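Local coordinates for periplasmic beta-glucosidase (Pseudomonas aeruginosa, PDB 6R5T), which probably hydrolyses terminal, non-reducing beta-D-glucosyl residues with release of beta-D-glucose, as a periplasmic glycoside hydrolase of family 3, at residues A[90-95]-A[138-143]; A[133-139]-A[519-523]. The protein carries 1 engineered substitution. One frame throughout, in Å; residues are numbered along the deposited sequence. Where two conformers were deposited one is given.

Interaction 1: residues A[90-95]-A[138-143]; sequences ISLGLA and VSEGFG
Ser-139 O accepts a weak hydrogen bond from the backbone of Leu-92. Leu-92 N lies 3.3 Å from Ser-139 O, with an N-H...O angle of 153°. The N-H belongs to the first turn of helix 91-95, where no earlier turn of the helix can take it up. Ile-90 is the N-cap, and its carbonyl already accepts Leu-94 N.

Three waters widen the polar link. Water 1 accepts from Ser-91 N at 2.9 Å and donates weakly to Ser-139 O. Water 2 donates to Glu-140 O at 2.7 Å and is hydrogen-bonded to Ser-91 OG. Water 3 joins the same two atoms, with a longer bond to the carbonyl. Glu-140 O is therefore tied to the serine hydroxyl through two waters.

Both segments belong to the N-terminal, TIM-barrel-like domain of this family 3 hydrolase. Segment 138-143 lies between strand 121-122 and helix 146-161. Glu-140 CB points away from segment 90-95, and the carboxylate forms a salt bridge with Arg-137, a residue of the sugar pocket.

The remaining contacts are packing, mostly apolar. Phe-142 CG is anti to its carbonyl carbon (chi1 -64°), which brings the CD1 side of the ring to the helix. Ser-91 O meets the ring edge, 3.5 Å from Phe-142 CD1. Ala-95 CB packs 3.8 Å from Phe-142 CB, and Leu-152 of helix 146-161 touches both residues. Leu-92 reaches the end of the loop with one methyl, its CD1 being 3.7 Å from Gly-143 N. Its other methyl, CD2, faces Val-138 O. At the start of the helix, Ile-90 CD1 rests 3.8 Å from Ser-139 CB.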
ATOM      1  N   ILE A  90     -23.351 -11.313  -3.966  1.00 11.44           N
ATOM      2  CA  ILE A  90     -22.082 -10.868  -4.560  1.00 11.80           C
ATOM      3  C   ILE A  90     -21.051 -11.945  -4.444  1.00 12.47           C
ATOM      4  O   ILE A  90     -21.081 -12.791  -3.536  1.00 11.83           O
ATOM      5  CB  ILE A  90     -21.648  -9.505  -3.988  1.00 11.78           C
ATOM      6  CG1 ILE A  90     -21.522  -9.543  -2.456  1.00 12.30           C
ATOM      7  CG2 ILE A  90     -22.579  -8.418  -4.416  1.00 12.27           C
ATOM      8  CD1 ILE A  90     -20.651  -8.460  -1.884  1.00 12.18           C
ATOM      9  N   SER A  91     -20.069 -11.930  -5.354  1.00 13.41           N
ATOM     10  CA  SER A  91     -19.010 -12.962  -5.385  1.00 14.50           C
ATOM     11  C   SER A  91     -18.320 -13.105  -4.033  1.00 13.81           C
ATOM     12  O   SER A  91     -17.978 -14.206  -3.661  1.00 13.91           O
ATOM     13  CB  SER A  91     -18.020 -12.696  -6.491  1.00 16.79           C
ATOM     14  OG  SER A  91     -18.678 -12.810  -7.728  1.00 20.37           O
ATOM     15  N   LEU A  92     -18.076 -12.001  -3.325  1.00 14.11           N
ATOM     16  CA  LEU A  92     -17.328 -12.135  -2.061  1.00 14.47           C
ATOM     17  C   LEU A  92     -18.171 -12.972  -1.088  1.00 14.21           C
ATOM     18  O   LEU A  92     -17.625 -13.718  -0.293  1.00 16.31           O
ATOM     19  CB  LEU A  92     -17.025 -10.702  -1.597  1.00 17.03           C
ATOM     20  CG  LEU A  92     -16.108 -10.597  -0.404  1.00 17.24           C
ATOM     21  CD1 LEU A  92     -14.758 -11.208  -0.694  1.00 18.12           C
ATOM     22  CD2 LEU A  92     -16.014  -9.115  -0.052  1.00 17.53           C
ATOM     23  N   GLY A  93     -19.506 -12.905  -1.143  1.00 14.27           N
ATOM     24  CA  GLY A  93     -20.449 -13.715  -0.361  1.00 15.46           C
ATOM     25  C   GLY A  93     -20.509 -15.150  -0.875  1.00 16.59           C
ATOM     26  O   GLY A  93     -20.572 -16.103  -0.103  1.00 19.25           O
ATOM     27  N   LEU A  94     -20.498 -15.356  -2.182  1.00 14.38           N
ATOM     28  CA  LEU A  94     -20.453 -16.714  -2.741  1.00 13.07           C
ATOM     29  C   LEU A  94     -19.191 -17.421  -2.282  1.00 13.38           C
ATOM     30  O   LEU A  94     -19.228 -18.625  -2.005  1.00 14.01           O
ATOM     31  CB  LEU A  94     -20.472 -16.665  -4.274  1.00 13.96           C
ATOM     32  CG  LEU A  94     -21.728 -16.103  -4.914  1.00 15.70           C
ATOM     33  CD1 LEU A  94     -21.573 -15.923  -6.426  1.00 17.65           C
ATOM     34  CD2 LEU A  94     -22.895 -17.053  -4.627  1.00 17.68           C
ATOM     35  N   ALA A  95     -18.046 -16.735  -2.262  1.00 11.62           N
ATOM     36  CA  ALA A  95     -16.789 -17.350  -1.844  1.00 13.04           C
ATOM     37  C   ALA A  95     -16.906 -17.817  -0.399  1.00 12.57           C
ATOM     38  O   ALA A  95     -16.311 -18.828  -0.067  1.00 12.76           O
ATOM     39  CB  ALA A  95     -15.640 -16.368  -2.013  1.00 13.08           C
ATOM     40  N   VAL A 138     -13.750  -4.979  -4.608  1.00 11.90           N
ATOM     41  CA  VAL A 138     -13.510  -6.221  -3.828  0.50 11.78           C
ATOM     42  C   VAL A 138     -14.808  -7.042  -3.808  1.00 11.90           C
ATOM     43  O   VAL A 138     -14.690  -8.272  -3.738  1.00 13.03           O
ATOM     44  CB  VAL A 138     -13.007  -5.939  -2.400  0.50 12.65           C
ATOM     45  CG1 VAL A 138     -11.664  -5.223  -2.413  0.50 13.63           C
ATOM     46  CG2 VAL A 138     -14.027  -5.170  -1.610  0.50 12.49           C
ATOM     47  N   SER A 139     -15.953  -6.374  -3.912  1.00 11.80           N
ATOM     48  CA  SER A 139     -17.267  -7.088  -3.875  1.00 13.59           C
ATOM     49  C   SER A 139     -17.409  -8.069  -5.047  1.00 14.36           C
ATOM     50  O   SER A 139     -18.160  -9.101  -4.940  1.00 15.55           O
ATOM     51  CB  SER A 139     -18.396  -6.095  -3.866  1.00 15.05           C
ATOM     52  OG  SER A 139     -18.406  -5.390  -5.108  1.00 22.71           O
ATOM     53  N   GLU A 140     -16.666  -7.846  -6.113  1.00 15.17           N
ATOM     54  CA  GLU A 140     -16.768  -8.655  -7.359  1.00 15.26           C
ATOM     55  C   GLU A 140     -15.864  -9.869  -7.381  1.00 16.37           C
ATOM     56  O   GLU A 140     -16.096 -10.706  -8.235  1.00 14.68           O
ATOM     57  CB  GLU A 140     -16.370  -7.801  -8.550  1.00 17.49           C
ATOM     58  CG  GLU A 140     -17.369  -6.746  -8.787  1.00 24.33           C
ATOM     59  CD  GLU A 140     -16.798  -5.734  -9.731  1.00 24.43           C
ATOM     60  OE1 GLU A 140     -16.370  -6.174 -10.868  1.00 25.09           O
ATOM     61  OE2 GLU A 140     -16.748  -4.538  -9.296  1.00 26.07           O
ATOM     62  N   GLY A 141     -14.890  -9.974  -6.465  1.00 12.95           N
ATOM     63  CA  GLY A 141     -13.994 -11.120  -6.455  1.00 14.35           C
ATOM     64  C   GLY A 141     -14.313 -12.094  -5.346  1.00 13.76           C
ATOM     65  O   GLY A 141     -15.413 -12.007  -4.720  1.00 15.91           O
ATOM     66  N   PHE A 142     -13.377 -12.988  -5.121  1.00 13.62           N
ATOM     67  CA  PHE A 142     -13.562 -14.109  -4.189  1.00 13.02           C
ATOM     68  C   PHE A 142     -12.669 -13.966  -2.964  1.00 12.84           C
ATOM     69  O   PHE A 142     -12.568 -14.915  -2.200  1.00 13.59           O
ATOM     70  CB  PHE A 142     -13.323 -15.424  -4.903  1.00 14.55           C
ATOM     71  CG  PHE A 142     -14.285 -15.752  -6.007  1.00 15.18           C
ATOM     72  CD1 PHE A 142     -15.652 -15.736  -5.793  1.00 16.25           C
ATOM     73  CD2 PHE A 142     -13.813 -16.144  -7.241  1.00 17.55           C
ATOM     74  CE1 PHE A 142     -16.539 -16.140  -6.790  1.00 18.33           C
ATOM     75  CE2 PHE A 142     -14.705 -16.495  -8.254  1.00 18.49           C
ATOM     76  CZ  PHE A 142     -16.058 -16.522  -8.011  1.00 18.46           C
ATOM     77  N   GLY A 143     -12.072 -12.780  -2.765  1.00 13.03           N
ATOM     78  CA  GLY A 143     -11.270 -12.474  -1.572  1.00 12.16           C
ATOM     79  C   GLY A 143      -9.786 -12.540  -1.871  1.00 12.02           C
ATOM     80  O   GLY A 143      -9.373 -12.205  -2.990  1.00 12.00           O
TER
HETATM   81  O   HOH W   1     -20.162  -9.923  -7.458  1.00 19.19           O
HETATM   82  O   HOH W   2     -18.368 -10.638  -9.704  1.00 20.58           O
HETATM   83  O   HOH W   3     -16.379 -13.574  -9.544  1.00 30.83           O

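Interaction 2: residues A[133-139]-A[519-523]; sequences ARWGRVS and NGRPL. With BGC (beta-D-glucopyranose), chain C.
Ala-133 O accepts from Arg-521 NE at 2.9 Å. The donor lies in the carbonyl plane, and the oxygen lies in the guanidinium plane. The contact joins the TIM-barrel-like N-terminal domain to the C-terminal domain of the family 3 fold, through the loop after strand 513-518. Arg-521 NH1 donates to Arg-134 O, also at 2.9 Å. Here NH1 sits 56° out of the carbonyl plane, so the two bonds differ in geometry. Together they limit rotation of the guanidinium. Its NH2 forms a salt bridge with Glu-479, and NH1 also bonds Ser-488 O. A bend at chi3 (58°) turns the group to the two carbonyls.

Asn-519 ND2 braces the second segment by donating to Arg-521 O at 2.8 Å.

The apolar part is small. In one of the two conformers deposited for Val-138, CG2 lies against Arg-521 CB and the side chains cross at about a right angle, but this contact is doubtful. Ala-133 CB packs 3.9 Å from Pro-522 CD.

Arg-137 CB points away from segment 519-523 and lies over one face of the Trp-135 ring, and the guanidinium lies in the sugar pocket. Tyr-181 OH is hydrogen-bonded to its NH1. NH1 donates to O6 of the glucose at 3.0 Å. NH2 donates to the ring oxygen O5, which lies in the guanidinium plane, and to O1 at 3.0 Å.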
ATOM      1  N   ALA A 133      -8.789  -3.671   1.181  1.00 13.29           N
ATOM      2  CA  ALA A 133     -10.234  -3.549   1.422  1.00 13.60           C
ATOM      3  C   ALA A 133     -10.811  -2.204   0.939  1.00 12.69           C
ATOM      4  O   ALA A 133     -12.024  -2.081   0.846  1.00 13.37           O
ATOM      5  CB  ALA A 133     -10.487  -3.736   2.919  1.00 13.67           C
ATOM      6  N   ARG A 134      -9.994  -1.183   0.690  1.00 11.18           N
ATOM      7  CA  ARG A 134     -10.539   0.144   0.264  1.00 10.50           C
ATOM      8  C   ARG A 134     -11.125   0.093  -1.143  1.00 11.78           C
ATOM      9  O   ARG A 134     -11.999   0.905  -1.465  1.00 11.55           O
ATOM     10  CB  ARG A 134      -9.422   1.187   0.271  1.00 10.60           C
ATOM     11  CG  ARG A 134      -8.841   1.436   1.652  1.00 10.83           C
ATOM     12  CD  ARG A 134      -7.672   2.395   1.558  1.00 10.93           C
ATOM     13  NE  ARG A 134      -6.507   1.733   1.009  1.00 11.13           N
ATOM     14  CZ  ARG A 134      -5.317   2.303   0.914  1.00 11.58           C
ATOM     15  NH1 ARG A 134      -5.136   3.559   1.264  1.00 12.89           N
ATOM     16  NH2 ARG A 134      -4.312   1.635   0.407  1.00 12.74           N
ATOM     17  N   TRP A 135     -10.655  -0.820  -1.966  1.00 10.87           N
ATOM     18  CA  TRP A 135     -11.053  -0.857  -3.398  1.00 11.49           C
ATOM     19  C   TRP A 135     -12.551  -1.217  -3.517  1.00 13.29           C
ATOM     20  O   TRP A 135     -12.976  -2.228  -2.962  1.00 14.29           O
ATOM     21  CB  TRP A 135     -10.155  -1.860  -4.101  1.00 10.92           C
ATOM     22  CG  TRP A 135     -10.277  -1.893  -5.602  1.00 11.71           C
ATOM     23  CD1 TRP A 135     -10.131  -0.843  -6.450  1.00 13.37           C
ATOM     24  CD2 TRP A 135     -10.363  -3.048  -6.449  1.00 11.45           C
ATOM     25  NE1 TRP A 135     -10.163  -1.258  -7.758  1.00 13.92           N
ATOM     26  CE2 TRP A 135     -10.274  -2.611  -7.785  1.00 12.16           C
ATOM     27  CE3 TRP A 135     -10.491  -4.418  -6.214  1.00 11.43           C
ATOM     28  CZ2 TRP A 135     -10.287  -3.485  -8.876  1.00 12.96           C
ATOM     29  CZ3 TRP A 135     -10.550  -5.284  -7.288  1.00 10.99           C
ATOM     30  CH2 TRP A 135     -10.432  -4.820  -8.616  1.00 11.39           C
ATOM     31  N   GLY A 136     -13.307  -0.469  -4.315  1.00 14.32           N
ATOM     32  CA  GLY A 136     -14.752  -0.692  -4.407  1.00 17.84           C
ATOM     33  C   GLY A 136     -15.088  -1.987  -5.104  1.00 16.67           C
ATOM     34  O   GLY A 136     -16.153  -2.534  -4.863  1.00 19.36           O
ATOM     35  N   ARG A 137     -14.162  -2.551  -5.865  1.00 13.03           N
ATOM     36  CA  ARG A 137     -14.467  -3.785  -6.632  1.00 13.23           C
ATOM     37  C   ARG A 137     -14.117  -5.058  -5.884  1.00 12.96           C
ATOM     38  O   ARG A 137     -14.224  -6.152  -6.471  1.00 12.76           O
ATOM     39  CB  ARG A 137     -13.795  -3.684  -7.988  1.00 12.68           C
ATOM     40  CG  ARG A 137     -14.218  -2.429  -8.726  1.00 13.38           C
ATOM     41  CD  ARG A 137     -13.777  -2.376 -10.196  1.00 14.46           C
ATOM     42  NE  ARG A 137     -14.638  -3.270 -10.948  1.00 15.67           N
ATOM     43  CZ  ARG A 137     -14.963  -3.134 -12.239  1.00 17.96           C
ATOM     44  NH1 ARG A 137     -14.442  -2.152 -12.953  1.00 16.57           N
ATOM     45  NH2 ARG A 137     -15.841  -3.990 -12.762  1.00 17.91           N
ATOM     46  N   VAL A 138     -13.750  -4.979  -4.608  1.00 11.90           N
ATOM     47  CA  VAL A 138     -13.510  -6.221  -3.828  0.50 11.78           C
ATOM     48  C   VAL A 138     -14.808  -7.042  -3.808  1.00 11.90           C
ATOM     49  O   VAL A 138     -14.690  -8.272  -3.738  1.00 13.03           O
ATOM     50  CB  VAL A 138     -13.007  -5.939  -2.400  0.50 12.65           C
ATOM     51  CG1 VAL A 138     -11.664  -5.223  -2.413  0.50 13.63           C
ATOM     52  CG2 VAL A 138     -14.027  -5.170  -1.610  0.50 12.49           C
ATOM     53  N   SER A 139     -15.953  -6.374  -3.912  1.00 11.80           N
ATOM     54  CA  SER A 139     -17.267  -7.088  -3.875  1.00 13.59           C
ATOM     55  C   SER A 139     -17.409  -8.069  -5.047  1.00 14.36           C
ATOM     56  O   SER A 139     -18.160  -9.101  -4.940  1.00 15.55           O
ATOM     57  CB  SER A 139     -18.396  -6.095  -3.866  1.00 15.05           C
ATOM     58  OG  SER A 139     -18.406  -5.390  -5.108  1.00 22.71           O
ATOM     59  N   ASN A 519     -22.708  -5.130   3.130  1.00 13.31           N
ATOM     60  CA  ASN A 519     -21.449  -4.466   2.762  1.00 13.32           C
ATOM     61  C   ASN A 519     -20.809  -5.259   1.629  1.00 13.75           C
ATOM     62  O   ASN A 519     -21.089  -6.477   1.476  1.00 13.02           O
ATOM     63  CB  ASN A 519     -20.431  -4.445   3.911  1.00 13.90           C
ATOM     64  CG  ASN A 519     -20.255  -5.749   4.646  1.00 14.99           C
ATOM     65  OD1 ASN A 519     -21.239  -6.266   5.231  1.00 16.44           O
ATOM     66  ND2 ASN A 519     -19.050  -6.299   4.671  1.00 13.57           N
ATOM     67  N   GLY A 520     -19.929  -4.587   0.880  1.00 15.11           N
ATOM     68  CA  GLY A 520     -19.286  -5.225  -0.276  1.00 15.33           C
ATOM     69  C   GLY A 520     -17.799  -5.370  -0.100  1.00 15.66           C
ATOM     70  O   GLY A 520     -17.109  -5.733  -1.053  1.00 15.76           O
ATOM     71  N   ARG A 521     -17.286  -5.120   1.094  1.00 13.72           N
ATOM     72  CA  ARG A 521     -15.840  -5.162   1.376  1.00 13.26           C
ATOM     73  C   ARG A 521     -15.728  -5.469   2.863  1.00 13.41           C
ATOM     74  O   ARG A 521     -16.666  -5.240   3.622  1.00 13.36           O
ATOM     75  CB  ARG A 521     -15.176  -3.818   1.118  1.00 13.66           C
ATOM     76  CG  ARG A 521     -15.797  -2.655   1.886  1.00 12.73           C
ATOM     77  CD  ARG A 521     -14.959  -1.398   1.978  1.00 13.20           C
ATOM     78  NE  ARG A 521     -14.584  -0.836   0.681  1.00 13.90           N
ATOM     79  CZ  ARG A 521     -15.353  -0.149  -0.127  1.00 15.03           C
ATOM     80  NH1 ARG A 521     -14.870   0.358  -1.244  1.00 15.24           N
ATOM     81  NH2 ARG A 521     -16.623   0.054   0.161  1.00 15.68           N
ATOM     82  N   PRO A 522     -14.569  -5.925   3.314  1.00 12.51           N
ATOM     83  CA  PRO A 522     -14.300  -5.944   4.746  1.00 12.82           C
ATOM     84  C   PRO A 522     -14.588  -4.585   5.410  1.00 13.42           C
ATOM     85  O   PRO A 522     -14.243  -3.562   4.844  1.00 13.29           O
ATOM     86  CB  PRO A 522     -12.811  -6.280   4.833  1.00 14.18           C
ATOM     87  CG  PRO A 522     -12.571  -7.059   3.551  1.00 14.79           C
ATOM     88  CD  PRO A 522     -13.400  -6.345   2.520  1.00 13.71           C
ATOM     89  N   LEU A 523     -15.153  -4.620   6.610  1.00 13.57           N
ATOM     90  CA  LEU A 523     -15.406  -3.412   7.416  1.00 13.26           C
ATOM     91  C   LEU A 523     -14.623  -3.499   8.703  1.00 12.12           C
ATOM     92  O   LEU A 523     -14.299  -4.616   9.159  1.00 14.08           O
ATOM     93  CB  LEU A 523     -16.884  -3.268   7.799  1.00 14.83           C
ATOM     94  CG  LEU A 523     -17.880  -3.181   6.643  1.00 15.99           C
ATOM     95  CD1 LEU A 523     -19.315  -3.131   7.168  1.00 16.37           C
ATOM     96  CD2 LEU A 523     -17.561  -1.994   5.785  1.00 16.49           C
TER
HETATM   97  C2  BGC C   1     -17.171  -4.756 -17.245  1.00 24.31           C
HETATM   98  C3  BGC C   1     -17.325  -3.725 -18.382  1.00 26.51           C
HETATM   99  C4  BGC C   1     -17.374  -2.335 -17.689  1.00 26.68           C
HETATM  100  C5  BGC C   1     -16.032  -2.163 -16.954  1.00 26.59           C
HETATM  101  C6  BGC C   1     -15.950  -0.870 -16.175  1.00 26.36           C
HETATM  102  C1  BGC C   1     -15.903  -4.435 -16.444  1.00 23.39           C
HETATM  103  O1  BGC C   1     -15.925  -5.341 -15.386  1.00 21.73           O
HETATM  104  O2  BGC C   1     -17.083  -6.105 -17.687  1.00 23.90           O
HETATM  105  O3  BGC C   1     -18.578  -3.960 -19.055  1.00 27.70           O
HETATM  106  O4  BGC C   1     -17.505  -1.341 -18.718  1.00 27.37           O
HETATM  107  O5  BGC C   1     -15.967  -3.108 -15.928  1.00 23.06           O
HETATM  108  O6  BGC C   1     -14.666  -0.761 -15.549  1.00 24.20           O

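From the N terminus, the chain first passes through 90-95, the short helix that follows strand 75-78. It then runs through helix 100-116 and strand 121-122 to the loop at 133-143. Interaction 1 closes this 42-residue excursion within the N-terminal domain. Interaction 2 closes a far longer one, of 379 residues, when 519-523 of the C-terminal domain returns to the same loop. The two contacts cross along the chain, because 133-139 opens the second before 138-143 closes the first. They share Val-138 and Ser-139. They also touch directly: Leu-92 CD2 is 3.7 Å from Gly-520 O, so helix 91-95 packs against the C-terminal domain too.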